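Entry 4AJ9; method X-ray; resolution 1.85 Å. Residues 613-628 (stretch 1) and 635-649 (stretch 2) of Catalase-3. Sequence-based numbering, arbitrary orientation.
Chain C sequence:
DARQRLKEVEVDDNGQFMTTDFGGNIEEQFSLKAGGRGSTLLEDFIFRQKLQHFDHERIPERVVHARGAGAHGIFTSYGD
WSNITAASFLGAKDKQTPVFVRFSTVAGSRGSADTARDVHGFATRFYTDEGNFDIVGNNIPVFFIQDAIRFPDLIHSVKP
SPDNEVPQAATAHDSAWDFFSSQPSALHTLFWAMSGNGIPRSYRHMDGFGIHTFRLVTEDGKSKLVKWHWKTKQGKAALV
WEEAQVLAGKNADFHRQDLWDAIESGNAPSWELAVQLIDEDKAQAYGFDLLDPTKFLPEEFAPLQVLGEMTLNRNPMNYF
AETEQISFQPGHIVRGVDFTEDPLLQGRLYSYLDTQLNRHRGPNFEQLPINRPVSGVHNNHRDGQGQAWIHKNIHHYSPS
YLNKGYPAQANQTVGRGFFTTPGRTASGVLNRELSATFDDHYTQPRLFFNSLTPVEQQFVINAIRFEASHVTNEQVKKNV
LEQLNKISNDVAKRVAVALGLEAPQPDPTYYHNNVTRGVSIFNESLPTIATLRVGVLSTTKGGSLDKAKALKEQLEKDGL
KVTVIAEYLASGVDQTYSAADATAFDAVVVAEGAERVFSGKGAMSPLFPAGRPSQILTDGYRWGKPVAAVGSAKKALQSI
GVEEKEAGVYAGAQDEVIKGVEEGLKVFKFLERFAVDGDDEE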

# COMPACT_ATOMS: atom_id res chain seq x y z
N PRO C 613 33.58 -20.60 33.84
CA PRO C 613 33.78 -19.74 35.02
C PRO C 613 35.02 -18.86 34.85
O PRO C 613 34.93 -17.65 35.07
CB PRO C 613 33.95 -20.74 36.16
CG PRO C 613 33.20 -21.97 35.70
CD PRO C 613 33.47 -22.03 34.21
N SER C 614 36.14 -19.45 34.45
CA SER C 614 37.36 -18.69 34.21
C SER C 614 37.19 -17.62 33.13
O SER C 614 37.76 -16.54 33.23
CB SER C 614 38.51 -19.62 33.80
OG SER C 614 38.80 -20.54 34.83
N GLN C 615 36.44 -17.93 32.08
CA GLN C 615 36.29 -16.99 30.97
C GLN C 615 35.52 -15.76 31.44
O GLN C 615 35.85 -14.63 31.07
CB GLN C 615 35.58 -17.64 29.78
CG GLN C 615 35.63 -16.80 28.50
CD GLN C 615 37.04 -16.59 28.00
OE1 GLN C 615 37.76 -17.55 27.70
NE2 GLN C 615 37.46 -15.32 27.91
N ILE C 616 34.49 -15.99 32.25
CA ILE C 616 33.68 -14.91 32.80
C ILE C 616 34.52 -13.97 33.66
O ILE C 616 34.40 -12.75 33.56
CB ILE C 616 32.51 -15.47 33.64
CG1 ILE C 616 31.51 -16.21 32.74
CG2 ILE C 616 31.77 -14.33 34.36
CD1 ILE C 616 30.37 -16.86 33.49
N LEU C 617 35.37 -14.54 34.51
CA LEU C 617 36.20 -13.71 35.38
C LEU C 617 37.25 -12.99 34.57
O LEU C 617 37.56 -11.83 34.84
CB LEU C 617 36.86 -14.56 36.47
CG LEU C 617 37.53 -13.78 37.60
CD1 LEU C 617 36.52 -12.84 38.25
CD2 LEU C 617 38.12 -14.73 38.65
N THR C 618 37.80 -13.68 33.57
CA THR C 618 38.79 -13.10 32.68
C THR C 618 38.21 -11.94 31.87
O THR C 618 38.81 -10.86 31.80
CB THR C 618 39.39 -14.18 31.73
OG1 THR C 618 40.08 -15.17 32.50
CG2 THR C 618 40.35 -13.55 30.74
N ASP C 619 37.03 -12.16 31.27
CA ASP C 619 36.37 -11.11 30.49
C ASP C 619 36.11 -9.91 31.39
O ASP C 619 36.43 -8.78 31.04
CB ASP C 619 35.03 -11.59 29.92
CG ASP C 619 35.18 -12.60 28.77
OD1 ASP C 619 36.23 -12.62 28.10
OD2 ASP C 619 34.21 -13.36 28.52
N GLY C 620 35.49 -10.16 32.53
CA GLY C 620 35.14 -9.10 33.46
C GLY C 620 36.37 -8.27 33.77
O GLY C 620 36.33 -7.03 33.72
N TYR C 621 37.47 -8.94 34.08
CA TYR C 621 38.71 -8.23 34.37
C TYR C 621 39.23 -7.45 33.16
O TYR C 621 39.53 -6.27 33.28
CB TYR C 621 39.79 -9.16 34.89
CG TYR C 621 41.11 -8.44 35.08
CD1 TYR C 621 41.40 -7.74 36.26
CD2 TYR C 621 42.07 -8.45 34.08
CE1 TYR C 621 42.61 -7.08 36.42
CE2 TYR C 621 43.27 -7.79 34.24
CZ TYR C 621 43.54 -7.11 35.40
OH TYR C 621 44.76 -6.47 35.52
N ARG C 622 39.33 -8.11 32.01
CA ARG C 622 39.90 -7.45 30.83
C ARG C 622 39.06 -6.29 30.30
O ARG C 622 39.59 -5.38 29.67
CB ARG C 622 40.13 -8.46 29.71
CG ARG C 622 41.59 -8.63 29.38
CD ARG C 622 42.19 -9.82 30.09
NE ARG C 622 42.07 -11.01 29.27
CZ ARG C 622 43.06 -11.86 29.00
NH1 ARG C 622 44.29 -11.65 29.48
NH2 ARG C 622 42.83 -12.91 28.23
N TRP C 623 37.76 -6.34 30.53
CA TRP C 623 36.85 -5.31 30.08
C TRP C 623 36.72 -4.17 31.10
O TRP C 623 35.86 -3.29 30.96
CB TRP C 623 35.48 -5.93 29.78
CG TRP C 623 35.56 -6.92 28.65
CD1 TRP C 623 36.55 -7.01 27.71
CD2 TRP C 623 34.62 -7.95 28.34
NE1 TRP C 623 36.28 -8.03 26.83
CE2 TRP C 623 35.09 -8.62 27.19
CE3 TRP C 623 33.41 -8.36 28.91
CZ2 TRP C 623 34.41 -9.69 26.62
CZ3 TRP C 623 32.73 -9.43 28.34
CH2 TRP C 623 33.23 -10.08 27.20
N GLY C 624 37.58 -4.20 32.11
CA GLY C 624 37.69 -3.11 33.08
C GLY C 624 36.65 -3.06 34.20
O GLY C 624 36.53 -2.04 34.88
N LYS C 625 35.91 -4.14 34.39
CA LYS C 625 34.88 -4.18 35.43
C LYS C 625 35.48 -4.36 36.83
O LYS C 625 36.55 -4.95 36.98
CB LYS C 625 33.89 -5.33 35.18
CG LYS C 625 33.23 -5.34 33.83
CD LYS C 625 32.26 -6.52 33.68
CE LYS C 625 31.76 -6.64 32.24
NZ LYS C 625 31.01 -5.40 31.85
N PRO C 626 34.79 -3.84 37.85
CA PRO C 626 35.11 -4.25 39.22
C PRO C 626 34.98 -5.76 39.32
O PRO C 626 33.92 -6.28 38.97
CB PRO C 626 34.01 -3.60 40.06
CG PRO C 626 33.41 -2.55 39.20
CD PRO C 626 33.63 -2.93 37.78
N VAL C 627 36.03 -6.45 39.75
CA VAL C 627 35.94 -7.88 40.01
C VAL C 627 36.37 -8.18 41.44
O VAL C 627 37.12 -7.41 42.05
CB VAL C 627 36.76 -8.71 39.00
CG1 VAL C 627 36.28 -8.44 37.56
CG2 VAL C 627 38.26 -8.42 39.14
N ALA C 628 35.89 -9.29 41.98
CA ALA C 628 36.15 -9.57 43.39
C ALA C 628 36.03 -11.05 43.74
O ALA C 628 35.58 -11.86 42.94
CB ALA C 628 35.21 -8.76 44.26
N LYS C 635 41.49 -17.58 45.27
CA LYS C 635 42.22 -18.52 44.44
C LYS C 635 41.79 -18.40 42.97
O LYS C 635 42.59 -18.62 42.07
CB LYS C 635 42.02 -19.95 44.96
CG LYS C 635 43.27 -20.83 44.86
CD LYS C 635 43.66 -21.12 43.42
CE LYS C 635 44.97 -21.90 43.34
NZ LYS C 635 44.94 -23.15 44.16
N ALA C 636 40.53 -18.04 42.74
CA ALA C 636 40.04 -17.83 41.36
C ALA C 636 40.77 -16.67 40.67
O ALA C 636 41.16 -16.79 39.51
CB ALA C 636 38.52 -17.62 41.33
N LEU C 637 40.93 -15.55 41.38
CA LEU C 637 41.71 -14.42 40.88
C LEU C 637 43.15 -14.85 40.57
O LEU C 637 43.70 -14.53 39.51
CB LEU C 637 41.72 -13.26 41.88
CG LEU C 637 40.38 -12.56 42.14
CD1 LEU C 637 40.47 -11.67 43.36
CD2 LEU C 637 39.91 -11.76 40.94
N GLN C 638 43.76 -15.57 41.50
CA GLN C 638 45.09 -16.13 41.27
C GLN C 638 45.14 -16.98 40.00
O GLN C 638 46.11 -16.91 39.24
CB GLN C 638 45.55 -16.94 42.49
CG GLN C 638 45.59 -16.13 43.77
CD GLN C 638 46.04 -16.94 44.98
OE1 GLN C 638 46.05 -18.17 44.95
NE2 GLN C 638 46.43 -16.24 46.04
N SER C 639 44.10 -17.76 39.75
CA SER C 639 44.09 -18.68 38.60
C SER C 639 44.15 -17.95 37.26
O SER C 639 44.64 -18.49 36.28
CB SER C 639 42.87 -19.61 38.63
OG SER C 639 41.67 -18.92 38.31
N ILE C 640 43.63 -16.72 37.21
CA ILE C 640 43.71 -15.94 35.98
C ILE C 640 44.77 -14.84 36.02
O ILE C 640 44.77 -13.93 35.19
CB ILE C 640 42.35 -15.32 35.58
CG1 ILE C 640 41.85 -14.37 36.67
CG2 ILE C 640 41.32 -16.42 35.27
CD1 ILE C 640 40.71 -13.48 36.21
N GLY C 641 45.69 -14.94 36.97
CA GLY C 641 46.84 -14.05 37.03
C GLY C 641 46.53 -12.65 37.52
O GLY C 641 47.31 -11.72 37.29
N VAL C 642 45.40 -12.50 38.20
CA VAL C 642 45.00 -11.19 38.69
C VAL C 642 45.45 -11.00 40.13
O VAL C 642 45.18 -11.85 40.99
CB VAL C 642 43.48 -10.96 38.59
CG1 VAL C 642 43.11 -9.59 39.13
CG2 VAL C 642 43.02 -11.10 37.14
N GLU C 643 46.15 -9.90 40.38
CA GLU C 643 46.65 -9.59 41.71
C GLU C 643 45.57 -8.94 42.57
O GLU C 643 44.82 -8.07 42.12
CB GLU C 643 47.87 -8.68 41.63
CG GLU C 643 49.06 -9.32 40.96
CD GLU C 643 50.25 -8.38 40.87
OE1 GLU C 643 50.20 -7.31 41.51
OE2 GLU C 643 51.22 -8.71 40.16
N GLU C 644 45.53 -9.37 43.82
CA GLU C 644 44.44 -9.04 44.73
C GLU C 644 44.42 -7.56 45.12
O GLU C 644 43.43 -7.07 45.67
CB GLU C 644 44.52 -9.94 45.96
CG GLU C 644 44.74 -11.40 45.58
CD GLU C 644 44.88 -12.31 46.79
OE1 GLU C 644 45.12 -11.79 47.90
OE2 GLU C 644 44.74 -13.54 46.61
N LYS C 645 45.50 -6.84 44.83
CA LYS C 645 45.60 -5.44 45.22
C LYS C 645 45.56 -4.45 44.05
O LYS C 645 45.92 -3.29 44.21
CB LYS C 645 46.85 -5.20 46.06
CG LYS C 645 46.71 -5.64 47.51
CD LYS C 645 48.00 -5.40 48.29
CE LYS C 645 47.77 -5.50 49.79
NZ LYS C 645 46.89 -4.39 50.28
N GLU C 646 45.11 -4.90 42.88
CA GLU C 646 44.93 -4.00 41.75
C GLU C 646 43.72 -3.10 41.95
O GLU C 646 42.79 -3.42 42.70
CB GLU C 646 44.77 -4.78 40.45
CG GLU C 646 46.01 -5.53 40.02
CD GLU C 646 45.83 -6.22 38.69
OE1 GLU C 646 45.17 -5.62 37.80
OE2 GLU C 646 46.35 -7.34 38.52
N ALA C 647 43.73 -1.96 41.27
CA ALA C 647 42.56 -1.09 41.26
C ALA C 647 41.40 -1.85 40.64
O ALA C 647 41.56 -2.50 39.61
CB ALA C 647 42.86 0.17 40.46
N GLY C 648 40.24 -1.80 41.29
CA GLY C 648 39.05 -2.46 40.77
C GLY C 648 39.02 -3.94 41.06
O GLY C 648 38.17 -4.66 40.54
N VAL C 649 39.97 -4.40 41.88
CA VAL C 649 39.99 -5.80 42.30
C VAL C 649 39.83 -5.86 43.81
O VAL C 649 40.55 -5.19 44.53
CB VAL C 649 41.30 -6.51 41.89
CG1 VAL C 649 41.29 -7.95 42.40
CG2 VAL C 649 41.48 -6.48 40.36
O HOH W 1 41.16 -20.34 35.69

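Leu617 lies at the apolar centre of the contact. Its CA-to-CB bond points toward the second stretch. CG of Leu617 lies 3.5 Å from CD1 of Ile640, and its CD2 lies 4.0 Å from CB of Ala636 and 4.2 Å from CD2 of Leu637. Ala636 presents only a methyl here, and Leu617 CD2 also lies 3.8 Å from Ala636 O. Val627 extends this cluster: its CG2 is 4.1 Å from Leu637 CD2 and 4.0 Å from Val649 CG2. The contact buries 575 Å², summed over both sides. Leu617, Leu637, Val627 and Val649 are buried, as suits their apolar side chains.

Tyr621 spans apolar and polar ground. CG2 of Val642 sits over one face of the ring, 3.9 Å from the centroid of the Tyr621 ring, in a CH-pi contact. Val649 CG2 lies at the ring edge. Tyr621 OH donates a very short hydrogen bond, 2.5 Å, to Glu646 OE1. The other carboxylate oxygen, Glu646 OE2, accepts from Glu643 N at 3.2 Å.

Val627 and Val649 form a parallel bridge. Val627 N donates to Gly648 O at 2.9 Å. Gly648 has positive phi, which favours glycine, in a type II turn.

Thr618 OG1 donates a hydrogen bond to Ser614 O within its own helix, at 2.8 Å, and lies 3.3 Å from Ile640 CG2. The O of water 1 lies 2.5 Å from Ser614 OG and 3.0 Å from Ser639 OG, to which it donates.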